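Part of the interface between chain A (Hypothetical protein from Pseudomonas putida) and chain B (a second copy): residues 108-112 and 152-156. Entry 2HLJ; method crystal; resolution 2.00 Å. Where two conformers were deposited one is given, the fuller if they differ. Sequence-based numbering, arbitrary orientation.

Chain A 108-112: SEQML
Chain B, residues 152-156: TIKLP

Contact between a β-strand of chain A, Ser108(A) to Leu112(A), and an extended but irregular segment of chain B, Thr152(B) to Pro156(B), in two copies of one protein. The strand begins before and continues beyond the stretch; its phi/psi values run -145/130, -99/133, -140/151, -120/129 and -125/143. The chain B values are -135/153, -96/140, -160/144, -70/145 and -62/145, so that segment is also drawn out although it belongs to no regular strand. From CA 109 to 111 and from CA 153 to 155 the two directions lie 44° apart, and the closest CA pair is Met111(A) CA to Ile153(B) CA at 6.9 Å. No direct hydrogen bond joins the modelled atoms of the two stretches; the contact, which buries 292 Å² in all, rests on apolar packing and two bridging waters.

Ile153(B) gives up the most surface, 102 Å². Its CA-to-CB bond points toward the strand, and with chi1 -70° (m) and chi2 157° (t) it carries Ile153(B) CD1 to 3.2 Å from Glu109(A) O, a close approach of a methyl to a carbonyl oxygen. Ile153(B) CD1 also lies 4.1 Å from Gln110(A) N, so the tip of the side chain rests against strand backbone. Ile153(B) CG2 instead lies 3.5 Å from CE of the selenomethionine Met111(A).

Met111(A), deposited in two conformers of which one is described, covers 96 Å² and also points toward chain B. Chi1 is -179° (t), chi2 73° (p) and chi3 69° (p); the two p turns fold the end of the chain so that Met111(A) CE reaches the chain B backbone, 3.4 Å from Lys154(B) C. The selenium packs against Leu155(B), Met111(A) SE to Leu155(B) CD2 3.2 Å. Leu155(B) sets off sideways from its CA, but chi1 -66° (m) and chi2 167° (t) bring its end nearer the strand. Met111(A) thus touches three successive residues of chain B.

Glu109(A) points to the same side as Met111(A), as alternation along a strand requires, and is nearly fully extended: chi1 -172° (t), chi2 -171° (t), chi3 1°. Glu109(A) OE2 stops 3.8 Å from Ile153(B) CB, while each carboxylate oxygen binds a water that ties it to the backbone of that residue. One water donates to Glu109(A) OE1 at 3.0 Å and accepts from Ile153(B) N at 2.7 Å. The other donates both to Glu109(A) OE2 at 2.6 Å and to Ile153(B) O at 3.0 Å. Both polar backbone groups of Ile153(B) are thereby engaged through solvent.

Between Glu109(A) and Met111(A), Gln110(A) points its CA-to-CB bond away from chain B, with chi1 -41° (m), chi2 -163° (t) and chi3 -25°; Gln110(A) NE2 donates to Ser108(A) OG at 3.1 Å and 168°, a bond within the strand. Lys154(B) likewise turns away, chi1 64° (p), and is modelled only to CG.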

# COMPACT_ATOMS: atom_id res chain seq x y z
N SER A 108 3.93 -3.05 -7.66
CA SER A 108 4.39 -2.23 -6.56
C SER A 108 5.88 -2.20 -6.51
O SER A 108 6.51 -3.26 -6.50
CB SER A 108 3.89 -2.81 -5.22
OG SER A 108 4.26 -1.94 -4.17
N GLU A 109 6.44 -0.99 -6.42
CA GLU A 109 7.85 -0.75 -6.21
C GLU A 109 8.03 -0.47 -4.74
O GLU A 109 7.28 0.32 -4.19
CB GLU A 109 8.28 0.49 -7.02
CG GLU A 109 9.78 0.72 -7.03
CD GLU A 109 10.18 2.06 -7.63
OE1 GLU A 109 9.27 2.84 -8.03
OE2 GLU A 109 11.40 2.32 -7.71
N GLN A 110 9.00 -1.11 -4.09
CA GLN A 110 9.17 -0.96 -2.66
C GLN A 110 10.61 -0.88 -2.28
O GLN A 110 11.47 -1.47 -2.95
CB GLN A 110 8.59 -2.16 -1.91
CG GLN A 110 7.28 -2.62 -2.49
CD GLN A 110 6.53 -3.49 -1.56
OE1 GLN A 110 7.11 -4.12 -0.68
NE2 GLN A 110 5.23 -3.54 -1.73
N MSE A 111 10.85 -0.17 -1.19
CA MSE A 111 12.16 -0.13 -0.56
C MSE A 111 12.04 -0.67 0.86
O MSE A 111 11.20 -0.22 1.63
CB MSE A 111 12.69 1.31 -0.55
CG MSE A 111 14.08 1.43 0.07
SE MSE A 111 15.42 0.72 -1.11
CE MSE A 111 15.33 2.05 -2.52
N LEU A 112 12.89 -1.62 1.21
CA LEU A 112 12.83 -2.32 2.50
C LEU A 112 14.18 -2.19 3.19
O LEU A 112 15.20 -2.16 2.52
CB LEU A 112 12.50 -3.79 2.25
CG LEU A 112 11.30 -4.13 1.34
CD1 LEU A 112 11.65 -5.21 0.41
CD2 LEU A 112 10.11 -4.55 2.22
N THR B 152 9.19 9.59 -4.67
CA THR B 152 9.75 8.54 -5.51
C THR B 152 10.86 7.81 -4.76
O THR B 152 11.49 8.36 -3.86
CB THR B 152 10.32 9.08 -6.87
OG1 THR B 152 11.33 10.06 -6.63
CG2 THR B 152 9.23 9.69 -7.75
N ILE B 153 11.06 6.55 -5.12
CA ILE B 153 11.92 5.64 -4.39
C ILE B 153 13.27 5.64 -5.03
O ILE B 153 13.38 5.62 -6.25
CB ILE B 153 11.34 4.21 -4.43
CG1 ILE B 153 10.05 4.13 -3.60
CG2 ILE B 153 12.33 3.22 -3.92
CD1 ILE B 153 9.11 2.97 -3.98
N LYS B 154 14.31 5.61 -4.20
CA LYS B 154 15.69 5.47 -4.68
C LYS B 154 16.58 4.99 -3.55
O LYS B 154 16.38 5.39 -2.41
CB LYS B 154 16.22 6.82 -5.16
CG LYS B 154 16.32 7.86 -4.06
N LEU B 155 17.56 4.14 -3.86
CA LEU B 155 18.58 3.77 -2.87
C LEU B 155 19.47 5.00 -2.60
O LEU B 155 19.72 5.78 -3.51
CB LEU B 155 19.45 2.59 -3.33
CG LEU B 155 18.82 1.21 -3.52
CD1 LEU B 155 19.74 0.30 -4.27
CD2 LEU B 155 18.45 0.59 -2.19
N PRO B 156 19.94 5.18 -1.35
CA PRO B 156 20.87 6.28 -1.08
C PRO B 156 22.14 6.08 -1.88
O PRO B 156 22.55 4.94 -2.09
CB PRO B 156 21.15 6.16 0.43
CG PRO B 156 20.79 4.79 0.79
CD PRO B 156 19.66 4.40 -0.13
O HOH W 1 9.26 5.59 -6.96
O HOH W 2 12.24 4.50 -8.76